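Local coordinates for protein chinitase A (PDB 3EBV) that probably hydrolyses internal glycosidic bonds of chitin, this chain being the family 18 glycoside hydrolase domain of a longer protein, at residues Val175-Tyr181 with Gln218-Pro224; Thr147-Gln151 with Tyr162-Ala166; Thr152-Gln156 with Ser183-Leu187; Val26-Tyr30 with Asn281-Asn285. All coordinates share one frame; numbering follows the deposited sequence.

How the contacts relate
All four contacts belong to one TIM barrel. Contacts 1 and 2, with centres about 10 Å apart, share its barrel sheet: strand 175-179 lies between strands 145-148 and 219-224, and Asn177 N probably hydrogen-bonds Met148 O at 2.8 Å. Contact 3, centred about 12 Å from contact 1, joins the connections that follow strands 145-148 and 175-179, and its Met155 packs on Met178, Pro150 and Tyr162. Contact 4 is about 25 Å from contact 2 between centres and closes a loop containing the others; its Trp283 touches Leu223 and Pro224. Gln179 of contact 1 hydrogen-bonds both Ala149 O of contact 2 and Glu121, which ends the family's DxxDxDxE motif and so probably marks the catalytic centre.

Contact 1 (Val175-Tyr181 with Gln218-Pro224); sequences VVNMQYY and QVGLGLP
Val176 and Tyr180 tie strand 175-179 to strand 219-224, two parallel neighbours in the wall of a TIM barrel; the axes of the two short strands cross at 25°. Val176 N donates almost straight to Gln218 O (2.7 Å, 172° at the hydrogen), and Gly220 N returns a bond to Val176 O. Further along, Tyr180 N bonds Gly222 O, while the link from Gly222 N to Met178 O is weak. With CG anti to its carbonyl carbon (chi1 -67°), Tyr180 lays its side chain back along the partner strand. Its CB sits 3.5 Å from Gly222 O, CD2 passes Gly222 N at the same distance, and CE2 brings the ring edge to Gly220 O. At the far end CZ and OH meet Leu221 CD2, with OH 3.7 Å from it, and the hydroxyl bonds a water that also lies 2.8 Å from Gly220 O, probably bonding it. A phenylalanine here would remove that hydroxyl and would probably leave the bridging water held on fewer sides. Ala206 and Leu202 of helix 199-210 pack against the same tyrosine. On the other face of the sheet, Asn177 OD1 stands 3.5 Å from Gly220 CA, close over a residue with no side chain. Tyr181 slides past Pro224 in the opposite direction, its CB 3.5 Å from Pro224 CG, and the edge of its ring meets Gly222 O, 3.3 Å from CD2.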
loop_
_atom_site.group_PDB
_atom_site.type_symbol
_atom_site.label_atom_id
_atom_site.label_comp_id
_atom_site.label_asym_id
_atom_site.label_seq_id
_atom_site.Cartn_x
_atom_site.Cartn_y
_atom_site.Cartn_z
ATOM N N VAL A 175 -3.663 -4.307 -5.900
ATOM C CA VAL A 175 -3.456 -2.882 -6.191
ATOM C C VAL A 175 -2.041 -2.474 -5.874
ATOM O O VAL A 175 -1.419 -2.960 -4.912
ATOM C CB VAL A 175 -4.484 -1.993 -5.425
ATOM C CG1 VAL A 175 -4.418 -2.208 -3.901
ATOM C CG2 VAL A 175 -4.322 -0.526 -5.754
ATOM N N VAL A 176 -1.536 -1.572 -6.733
ATOM C CA VAL A 176 -0.265 -0.872 -6.499
ATOM C C VAL A 176 -0.622 0.460 -5.882
ATOM O O VAL A 176 -1.121 1.360 -6.567
ATOM C CB VAL A 176 0.547 -0.653 -7.788
ATOM C CG1 VAL A 176 1.837 0.088 -7.487
ATOM C CG2 VAL A 176 0.909 -2.028 -8.414
ATOM N N ASN A 177 -0.381 0.593 -4.576
ATOM C CA ASN A 177 -0.555 1.871 -3.861
ATOM C C ASN A 177 0.801 2.586 -3.802
ATOM O O ASN A 177 1.529 2.483 -2.812
ATOM C CB ASN A 177 -1.044 1.631 -2.429
ATOM C CG ASN A 177 -2.462 1.066 -2.356
ATOM O OD1 ASN A 177 -3.387 1.562 -3.026
ATOM N ND2 ASN A 177 -2.661 0.043 -1.457
HETATM N N MSE A 178 1.186 3.243 -4.890
HETATM C CA MSE A 178 2.483 3.931 -4.859
HETATM C C MSE A 178 2.503 5.033 -3.793
HETATM O O MSE A 178 1.459 5.613 -3.459
HETATM C CB MSE A 178 2.847 4.522 -6.249
HETATM C CG MSE A 178 4.225 5.161 -6.243
HETATM SE SE MSE A 178 4.786 5.503 -8.109
HETATM C CE MSE A 178 3.678 7.024 -8.517
ATOM N N GLN A 179 3.720 5.279 -3.263
ATOM C CA GLN A 179 3.913 6.315 -2.258
ATOM C C GLN A 179 4.238 7.620 -3.015
ATOM O O GLN A 179 5.384 7.871 -3.440
ATOM C CB GLN A 179 5.100 5.955 -1.344
ATOM C CG GLN A 179 4.915 4.639 -0.614
ATOM C CD GLN A 179 6.144 4.332 0.245
ATOM O OE1 GLN A 179 6.666 5.204 0.955
ATOM N NE2 GLN A 179 6.616 3.092 0.163
ATOM N N TYR A 180 3.197 8.442 -3.216
ATOM C CA TYR A 180 3.393 9.717 -3.948
ATOM C C TYR A 180 3.934 10.805 -2.993
ATOM O O TYR A 180 3.336 11.901 -2.815
ATOM C CB TYR A 180 2.056 10.191 -4.569
ATOM C CG TYR A 180 1.533 9.309 -5.676
ATOM C CD1 TYR A 180 1.574 9.721 -7.012
ATOM C CD2 TYR A 180 0.960 8.062 -5.382
ATOM C CE1 TYR A 180 1.039 8.924 -8.039
ATOM C CE2 TYR A 180 0.473 7.246 -6.391
ATOM C CZ TYR A 180 0.496 7.677 -7.729
ATOM O OH TYR A 180 0.015 6.848 -8.718
ATOM N N TYR A 181 5.013 10.455 -2.278
ATOM C CA TYR A 181 5.505 11.329 -1.198
ATOM C C TYR A 181 6.911 10.904 -0.818
ATOM O O TYR A 181 7.421 9.885 -1.290
ATOM C CB TYR A 181 4.560 11.297 0.018
ATOM C CG TYR A 181 4.283 9.910 0.578
ATOM C CD1 TYR A 181 5.090 9.349 1.586
ATOM C CD2 TYR A 181 3.159 9.202 0.190
ATOM C CE1 TYR A 181 4.796 8.061 2.122
ATOM C CE2 TYR A 181 2.843 7.939 0.741
ATOM C CZ TYR A 181 3.664 7.384 1.699
ATOM O OH TYR A 181 3.356 6.147 2.174
ATOM N N GLN A 218 -6.037 -1.654 -10.385
ATOM C CA GLN A 218 -4.744 -2.008 -9.794
ATOM C C GLN A 218 -3.898 -0.761 -9.453
ATOM O O GLN A 218 -2.728 -0.912 -9.114
ATOM C CB GLN A 218 -3.944 -2.929 -10.730
ATOM C CG GLN A 218 -4.648 -4.276 -10.838
ATOM C CD GLN A 218 -4.024 -5.179 -11.858
ATOM O OE1 GLN A 218 -3.701 -4.782 -12.986
ATOM N NE2 GLN A 218 -3.894 -6.455 -11.477
ATOM N N VAL A 219 -4.510 0.427 -9.518
ATOM C CA VAL A 219 -3.765 1.681 -9.253
ATOM C C VAL A 219 -4.434 2.456 -8.119
ATOM O O VAL A 219 -5.641 2.727 -8.172
ATOM C CB VAL A 219 -3.721 2.553 -10.526
ATOM C CG1 VAL A 219 -3.018 3.908 -10.255
ATOM C CG2 VAL A 219 -2.972 1.809 -11.660
ATOM N N GLY A 220 -3.644 2.722 -7.060
ATOM C CA GLY A 220 -4.146 3.470 -5.880
ATOM C C GLY A 220 -3.205 4.647 -5.598
ATOM O O GLY A 220 -1.989 4.544 -5.807
ATOM N N LEU A 221 -3.793 5.746 -5.094
ATOM C CA LEU A 221 -3.002 6.961 -4.805
ATOM C C LEU A 221 -2.614 6.951 -3.313
ATOM O O LEU A 221 -3.482 7.182 -2.463
ATOM C CB LEU A 221 -3.814 8.249 -5.132
ATOM C CG LEU A 221 -4.367 8.287 -6.573
ATOM C CD1 LEU A 221 -5.022 9.632 -6.704
ATOM C CD2 LEU A 221 -3.269 8.192 -7.605
ATOM N N GLY A 222 -1.318 6.728 -3.035
ATOM C CA GLY A 222 -0.839 6.689 -1.624
ATOM C C GLY A 222 -0.264 8.052 -1.206
ATOM O O GLY A 222 0.600 8.594 -1.866
ATOM N N LEU A 223 -0.766 8.552 -0.074
ATOM C CA LEU A 223 -0.368 9.880 0.435
ATOM C C LEU A 223 -0.092 9.805 1.933
ATOM O O LEU A 223 -0.597 8.921 2.628
ATOM C CB LEU A 223 -1.516 10.898 0.239
ATOM C CG LEU A 223 -1.693 11.602 -1.119
ATOM C CD1 LEU A 223 -0.422 12.305 -1.533
ATOM C CD2 LEU A 223 -2.191 10.580 -2.214
ATOM N N PRO A 224 0.649 10.800 2.465
ATOM C CA PRO A 224 0.794 10.887 3.937
ATOM C C PRO A 224 -0.540 11.353 4.538
ATOM O O PRO A 224 -1.231 12.234 3.960
ATOM C CB PRO A 224 1.874 11.992 4.131
ATOM C CG PRO A 224 2.534 12.162 2.763
ATOM C CD PRO A 224 1.346 11.901 1.804
HETATM O O HOH W 1 -0.127 4.180 -7.843
#

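Contact 2 (Thr147-Gln151 with Tyr162-Ala166); sequences TMAPQ and YFQTA
Met148, a selenomethionine in this structure, reaches Tyr162 by keeping CG anti to its carbonyl carbon (chi1 -53°), running straight through the next bond and then bending at chi3 (91°). This carries CE across to the tyrosine, 3.6 Å from its CD2, in the first half of a beta-alpha-beta crossover of the TIM barrel: strand 145-148 packs here under helix 161-168, which leads on to strand 175-179. The two side chains cross at a slant. The same methyl meets Thr165 CG2 at 3.8 Å, Met148 and Thr165 lying roughly perpendicular, and the selenium rests 4.0 Å from Ala166 CB. One long flexible chain thereby touches three helix residues spread over little more than a turn. Pro150, just past the strand, lies over a face of the Tyr162 ring. Its CB makes a CH-pi contact 4.0 Å from the ring centroid, 25° off the normal, and comes within 3.7 Å of Tyr162 CG. The whole interface is buried and apolar, yet the ring's polar end is satisfied beyond it: Tyr162 OH hydrogen-bonds Leu120 O at the end of strand 115-120, which should fix how far the ring reaches over the sheet. Thr165 likewise turns its hydroxyl back to Gly161 O, so that its methyl serves the packing. Inside the helix, Ala166 N donates to Tyr162 O at 2.8 Å.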
loop_
_atom_site.group_PDB
_atom_site.type_symbol
_atom_site.label_atom_id
_atom_site.label_comp_id
_atom_site.label_asym_id
_atom_site.label_seq_id
_atom_site.Cartn_x
_atom_site.Cartn_y
_atom_site.Cartn_z
ATOM N N THR A 147 -0.823 -6.513 -2.439
ATOM C CA THR A 147 -0.618 -5.092 -2.760
ATOM C C THR A 147 0.875 -4.805 -2.810
ATOM O O THR A 147 1.687 -5.569 -2.300
ATOM C CB THR A 147 -1.327 -4.166 -1.695
ATOM O OG1 THR A 147 -0.673 -4.292 -0.419
ATOM C CG2 THR A 147 -2.797 -4.529 -1.524
HETATM N N MSE A 148 1.249 -3.652 -3.394
HETATM C CA MSE A 148 2.645 -3.219 -3.425
HETATM C C MSE A 148 2.643 -1.725 -3.197
HETATM O O MSE A 148 1.693 -1.055 -3.643
HETATM C CB MSE A 148 3.291 -3.512 -4.777
HETATM C CG MSE A 148 3.122 -5.000 -5.188
HETATM SE SE MSE A 148 4.030 -5.340 -6.909
HETATM C CE MSE A 148 5.766 -5.873 -6.179
ATOM N N ALA A 149 3.689 -1.244 -2.531
ATOM C CA ALA A 149 3.804 0.190 -2.203
ATOM C C ALA A 149 5.172 0.711 -2.682
ATOM O O ALA A 149 6.034 1.126 -1.899
ATOM C CB ALA A 149 3.635 0.417 -0.682
ATOM N N PRO A 150 5.378 0.721 -4.010
ATOM C CA PRO A 150 6.633 1.271 -4.549
ATOM C C PRO A 150 6.815 2.743 -4.188
ATOM O O PRO A 150 5.826 3.441 -3.932
ATOM C CB PRO A 150 6.412 1.205 -6.079
ATOM C CG PRO A 150 4.890 1.127 -6.260
ATOM C CD PRO A 150 4.407 0.321 -5.063
ATOM N N GLN A 151 8.078 3.171 -4.192
ATOM C CA GLN A 151 8.398 4.597 -4.209
ATOM C C GLN A 151 8.303 5.103 -5.649
ATOM O O GLN A 151 8.251 4.320 -6.627
ATOM C CB GLN A 151 9.798 4.798 -3.631
ATOM C CG GLN A 151 9.827 4.498 -2.137
ATOM C CD GLN A 151 11.208 4.686 -1.587
ATOM O OE1 GLN A 151 11.567 5.790 -1.159
ATOM N NE2 GLN A 151 12.020 3.635 -1.642
ATOM N N TYR A 162 9.782 -2.798 -9.334
ATOM C CA TYR A 162 8.386 -2.963 -8.928
ATOM C C TYR A 162 7.424 -3.075 -10.121
ATOM O O TYR A 162 6.496 -3.872 -10.116
ATOM C CB TYR A 162 7.920 -1.800 -8.015
ATOM C CG TYR A 162 8.152 -2.012 -6.542
ATOM C CD1 TYR A 162 9.370 -1.677 -5.956
ATOM C CD2 TYR A 162 7.124 -2.515 -5.753
ATOM C CE1 TYR A 162 9.587 -1.870 -4.546
ATOM C CE2 TYR A 162 7.297 -2.679 -4.357
ATOM C CZ TYR A 162 8.541 -2.358 -3.789
ATOM O OH TYR A 162 8.658 -2.589 -2.424
ATOM N N PHE A 163 7.628 -2.239 -11.154
ATOM C CA PHE A 163 6.699 -2.195 -12.251
ATOM C C PHE A 163 6.759 -3.544 -13.010
ATOM O O PHE A 163 5.709 -4.118 -13.318
ATOM C CB PHE A 163 7.008 -0.982 -13.162
ATOM C CG PHE A 163 5.807 -0.444 -13.908
ATOM C CD1 PHE A 163 5.664 0.955 -14.098
ATOM C CD2 PHE A 163 4.817 -1.281 -14.410
ATOM C CE1 PHE A 163 4.532 1.465 -14.827
ATOM C CE2 PHE A 163 3.683 -0.775 -15.136
ATOM C CZ PHE A 163 3.576 0.622 -15.333
ATOM N N GLN A 164 7.979 -4.023 -13.268
ATOM C CA GLN A 164 8.135 -5.303 -13.993
ATOM C C GLN A 164 7.477 -6.431 -13.198
ATOM O O GLN A 164 6.785 -7.264 -13.760
ATOM C CB GLN A 164 9.601 -5.628 -14.186
ATOM C CG GLN A 164 9.820 -6.856 -15.079
ATOM C CD GLN A 164 9.210 -6.713 -16.439
ATOM O OE1 GLN A 164 8.154 -7.342 -16.756
ATOM N NE2 GLN A 164 9.843 -5.863 -17.270
ATOM N N THR A 165 7.684 -6.409 -11.872
ATOM C CA THR A 165 7.096 -7.440 -11.004
ATOM C C THR A 165 5.591 -7.376 -11.063
ATOM O O THR A 165 4.889 -8.382 -11.251
ATOM C CB THR A 165 7.606 -7.330 -9.562
ATOM O OG1 THR A 165 9.036 -7.373 -9.561
ATOM C CG2 THR A 165 7.049 -8.488 -8.665
ATOM N N ALA A 166 5.050 -6.155 -10.884
ATOM C CA ALA A 166 3.617 -5.958 -10.923
ATOM C C ALA A 166 2.990 -6.506 -12.227
ATOM O O ALA A 166 1.958 -7.209 -12.210
ATOM C CB ALA A 166 3.315 -4.456 -10.747
#

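Contact 3 (Thr152-Gln156 with Ser183-Leu187); sequences TIDMQ and SGTML
Met186, a selenomethionine in this structure, lies across Thr152 and Ile153 of a 3-10 turn and Gln156 just beyond it, with its chain bent at chi2 (-74°) and again about the CG-SE bond. That fold brings CE to Ile153 CG2 at 3.4 Å, tighter than usual for two carbons, and equally near Thr152 OG1. The selenium lies between Thr152 OG1 (3.6 Å) and Gln156 CD (3.7 Å). Gln156, itself bent at chi2, brings its amide alongside the backbone of Leu187 and crosses that leucine's side chain nearly at a right angle. An alanine in its place would strip away CG and the amide, and would probably uncover the selenium on that side and the flank of the Leu187 backbone. At the other end Thr152 OG1 and Ser183 OG lie 2.7 Å apart. Ser183 OG gives its own proton to Gly184 O at 2.7 Å, in the carbonyl plane on a lone pair. The 3-10 turn and the short strand 186-187 lie in the connections after barrel strands 145-148 and 175-179, and Leu205 of helix 199-210 also touches Met186. With a mostly apolar selenoether chain set between a close hydroxyl pair and an amide, shape more than bonding probably holds the two segments together.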
loop_
_atom_site.group_PDB
_atom_site.type_symbol
_atom_site.label_atom_id
_atom_site.label_comp_id
_atom_site.label_asym_id
_atom_site.label_seq_id
_atom_site.Cartn_x
_atom_site.Cartn_y
_atom_site.Cartn_z
ATOM N N THR A 152 8.272 6.441 -5.826
ATOM C CA THR A 152 8.054 6.947 -7.169
ATOM C C THR A 152 9.154 6.498 -8.148
ATOM O O THR A 152 8.897 6.272 -9.331
ATOM C CB THR A 152 7.932 8.499 -7.153
ATOM O OG1 THR A 152 9.107 9.047 -6.538
ATOM C CG2 THR A 152 6.694 8.909 -6.441
ATOM N N ILE A 153 10.383 6.389 -7.657
ATOM C CA ILE A 153 11.501 5.959 -8.524
ATOM C C ILE A 153 11.320 4.539 -9.069
ATOM O O ILE A 153 11.984 4.153 -10.065
ATOM C CB ILE A 153 12.858 6.004 -7.795
ATOM C CG1 ILE A 153 12.838 5.138 -6.521
ATOM C CG2 ILE A 153 13.218 7.449 -7.513
ATOM C CD1 ILE A 153 14.184 5.062 -5.802
ATOM N N ASP A 154 10.410 3.775 -8.454
ATOM C CA ASP A 154 10.214 2.373 -8.838
ATOM C C ASP A 154 9.171 2.178 -9.944
ATOM O O ASP A 154 9.018 1.044 -10.439
ATOM C CB ASP A 154 9.783 1.576 -7.613
ATOM C CG ASP A 154 10.831 1.571 -6.507
ATOM O OD1 ASP A 154 12.009 1.306 -6.819
ATOM O OD2 ASP A 154 10.465 1.834 -5.345
HETATM N N MSE A 155 8.438 3.238 -10.310
HETATM C CA MSE A 155 7.369 3.120 -11.310
HETATM C C MSE A 155 7.460 4.233 -12.367
HETATM O O MSE A 155 6.440 4.608 -12.960
HETATM C CB MSE A 155 5.985 3.195 -10.650
HETATM C CG MSE A 155 5.743 2.231 -9.468
HETATM SE SE MSE A 155 5.562 0.352 -10.062
HETATM C CE MSE A 155 3.830 0.470 -10.852
ATOM N N GLN A 156 8.667 4.696 -12.646
ATOM C CA GLN A 156 8.875 5.737 -13.661
ATOM C C GLN A 156 8.779 5.191 -15.081
ATOM O O GLN A 156 8.530 5.933 -16.016
ATOM C CB GLN A 156 10.214 6.426 -13.419
ATOM C CG GLN A 156 10.113 7.518 -12.329
ATOM C CD GLN A 156 9.394 8.778 -12.841
ATOM O OE1 GLN A 156 8.159 8.959 -12.646
ATOM N NE2 GLN A 156 10.157 9.654 -13.433
ATOM N N SER A 183 9.415 12.309 -2.014
ATOM C CA SER A 183 9.918 12.149 -3.376
ATOM C C SER A 183 10.524 13.441 -3.940
ATOM O O SER A 183 9.924 14.496 -3.786
ATOM C CB SER A 183 8.755 11.740 -4.311
ATOM O OG SER A 183 9.224 11.559 -5.628
ATOM N N GLY A 184 11.644 13.287 -4.648
ATOM C CA GLY A 184 12.150 14.342 -5.503
ATOM C C GLY A 184 11.208 14.507 -6.713
ATOM O O GLY A 184 10.222 13.744 -6.893
ATOM N N THR A 185 11.524 15.473 -7.562
ATOM C CA THR A 185 10.715 15.647 -8.778
ATOM C C THR A 185 10.828 14.393 -9.653
ATOM O O THR A 185 11.826 13.645 -9.623
ATOM C CB THR A 185 11.106 16.910 -9.574
ATOM O OG1 THR A 185 12.488 16.814 -9.922
ATOM C CG2 THR A 185 10.837 18.188 -8.757
HETATM N N MSE A 186 9.764 14.157 -10.417
HETATM C CA MSE A 186 9.635 12.975 -11.239
HETATM C C MSE A 186 9.029 13.313 -12.587
HETATM O O MSE A 186 8.356 14.336 -12.706
HETATM C CB MSE A 186 8.684 11.985 -10.539
HETATM C CG MSE A 186 9.259 11.421 -9.238
HETATM SE SE MSE A 186 10.663 10.102 -9.628
HETATM C CE MSE A 186 11.843 10.467 -8.083
ATOM N N LEU A 187 9.219 12.449 -13.577
ATOM C CA LEU A 187 8.557 12.650 -14.884
ATOM C C LEU A 187 7.133 12.096 -14.835
ATOM O O LEU A 187 6.883 11.021 -14.221
ATOM C CB LEU A 187 9.318 11.965 -16.011
ATOM C CG LEU A 187 10.758 12.412 -16.151
ATOM C CD1 LEU A 187 11.353 11.687 -17.347
ATOM C CD2 LEU A 187 10.793 13.903 -16.433
#

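Contact 4 (Val26-Tyr30 with Asn281-Asn285); sequences VPSAY and NAWSN. With SO4 (sulfate ion), chain B.
Tyr30 and Ser284 meet where the loop before strand 32-40 packs on the last helix of the TIM barrel, 282-292. Tyr30 CG stands anti to the carbonyl carbon (chi1 -66°), which brings the phenol end toward the helix, OH within 3.5 Å of Ser284 CB. Ala29 lies next to the same serine, its CB 4.1 Å from Ser284 CB, while Pro27 CG meets the side-chain amide of Asn281, 3.7 Å from OD1. Asn281 stands at the N-cap position, although its side chain makes no capping bond; it lies against the proline. The polar link runs through a third party, Asp276 of helix 273-278: its OD2 takes hydrogen bonds from both Tyr30 OH and Ser284 OG, which joins loop to helix and probably fixes where the phenol oxygen sits. A type I turn from Pro27 to Tyr30, closed by Tyr30 N to Pro27 O at 3.2 Å, brings Pro27 CG to the edge of the Tyr30 ring, in its plane. Lys76 NZ hydrogen-bonds Ser28 O in the turn. Beyond the contact, Ser28 OG donates to O4 of a sulfate ion, probably from the crystallisation liquor, at 2.7 Å.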
loop_
_atom_site.group_PDB
_atom_site.type_symbol
_atom_site.label_atom_id
_atom_site.label_comp_id
_atom_site.label_asym_id
_atom_site.label_seq_id
_atom_site.Cartn_x
_atom_site.Cartn_y
_atom_site.Cartn_z
ATOM N N VAL A 26 -9.065 1.198 14.313
ATOM C CA VAL A 26 -8.919 1.714 12.948
ATOM C C VAL A 26 -10.282 2.130 12.379
ATOM O O VAL A 26 -11.235 1.356 12.428
ATOM C CB VAL A 26 -8.253 0.664 12.031
ATOM C CG1 VAL A 26 -8.297 1.125 10.546
ATOM C CG2 VAL A 26 -6.806 0.406 12.509
ATOM N N PRO A 27 -10.381 3.371 11.860
ATOM C CA PRO A 27 -11.651 3.836 11.267
ATOM C C PRO A 27 -12.276 2.904 10.239
ATOM O O PRO A 27 -11.557 2.223 9.487
ATOM C CB PRO A 27 -11.283 5.177 10.622
ATOM C CG PRO A 27 -10.121 5.711 11.515
ATOM C CD PRO A 27 -9.359 4.441 11.915
ATOM N N SER A 28 -13.608 2.928 10.194
ATOM C CA SER A 28 -14.351 2.073 9.270
ATOM C C SER A 28 -14.051 2.359 7.792
ATOM O O SER A 28 -14.240 1.459 6.958
ATOM C CB SER A 28 -15.857 2.207 9.518
ATOM O OG SER A 28 -16.250 3.535 9.426
ATOM N N ALA A 29 -13.566 3.565 7.498
ATOM C CA ALA A 29 -13.241 3.948 6.110
ATOM C C ALA A 29 -12.212 3.038 5.470
ATOM O O ALA A 29 -12.156 2.934 4.233
ATOM C CB ALA A 29 -12.728 5.372 6.077
ATOM N N TYR A 30 -11.357 2.398 6.282
ATOM C CA TYR A 30 -10.288 1.593 5.732
ATOM C C TYR A 30 -10.776 0.217 5.331
ATOM O O TYR A 30 -11.202 -0.585 6.165
ATOM C CB TYR A 30 -9.133 1.496 6.726
ATOM C CG TYR A 30 -8.478 2.824 6.951
ATOM C CD1 TYR A 30 -7.617 3.360 5.986
ATOM C CD2 TYR A 30 -8.750 3.587 8.115
ATOM C CE1 TYR A 30 -7.020 4.598 6.174
ATOM C CE2 TYR A 30 -8.132 4.843 8.310
ATOM C CZ TYR A 30 -7.259 5.339 7.337
ATOM O OH TYR A 30 -6.591 6.559 7.461
ATOM N N ASN A 281 -8.685 12.173 12.266
ATOM C CA ASN A 281 -9.289 11.357 11.177
ATOM C C ASN A 281 -9.775 12.241 10.024
ATOM O O ASN A 281 -10.681 11.812 9.276
ATOM C CB ASN A 281 -10.382 10.431 11.688
ATOM C CG ASN A 281 -9.843 9.406 12.659
ATOM O OD1 ASN A 281 -8.696 8.971 12.530
ATOM N ND2 ASN A 281 -10.678 8.990 13.618
ATOM N N ALA A 282 -9.230 13.448 9.885
ATOM C CA ALA A 282 -9.662 14.342 8.790
ATOM C C ALA A 282 -9.400 13.685 7.431
ATOM O O ALA A 282 -10.280 13.727 6.530
ATOM C CB ALA A 282 -8.944 15.668 8.883
ATOM N N TRP A 283 -8.253 13.053 7.272
ATOM C CA TRP A 283 -7.908 12.496 5.947
ATOM C C TRP A 283 -8.873 11.359 5.612
ATOM O O TRP A 283 -9.492 11.356 4.518
ATOM C CB TRP A 283 -6.438 12.035 5.939
ATOM C CG TRP A 283 -5.859 11.733 4.574
ATOM C CD1 TRP A 283 -5.066 12.558 3.830
ATOM C CD2 TRP A 283 -6.004 10.514 3.833
ATOM N NE1 TRP A 283 -4.707 11.935 2.636
ATOM C CE2 TRP A 283 -5.275 10.683 2.604
ATOM C CE3 TRP A 283 -6.708 9.316 4.041
ATOM C CZ2 TRP A 283 -5.203 9.668 1.632
ATOM C CZ3 TRP A 283 -6.624 8.296 3.088
ATOM C CH2 TRP A 283 -5.903 8.497 1.877
ATOM N N SER A 284 -9.021 10.353 6.482
ATOM C CA SER A 284 -9.898 9.237 6.150
ATOM C C SER A 284 -11.375 9.670 6.059
ATOM O O SER A 284 -12.143 9.096 5.249
ATOM C CB SER A 284 -9.717 8.037 7.080
ATOM O OG SER A 284 -9.979 8.398 8.443
ATOM N N ASN A 285 -11.788 10.656 6.868
ATOM C CA ASN A 285 -13.177 11.130 6.760
ATOM C C ASN A 285 -13.434 11.634 5.332
ATOM O O ASN A 285 -14.452 11.291 4.739
ATOM C CB ASN A 285 -13.481 12.238 7.761
ATOM C CG ASN A 285 -13.804 11.696 9.146
ATOM O OD1 ASN A 285 -14.026 10.504 9.315
ATOM N ND2 ASN A 285 -13.902 12.606 10.116
HETATM S S SO4 B . -18.085 4.160 12.676
HETATM O O1 SO4 B . -18.356 2.776 13.029
HETATM O O2 SO4 B . -19.114 5.075 13.189
HETATM O O3 SO4 B . -16.725 4.479 13.243
HETATM O O4 SO4 B . -18.108 4.316 11.219
#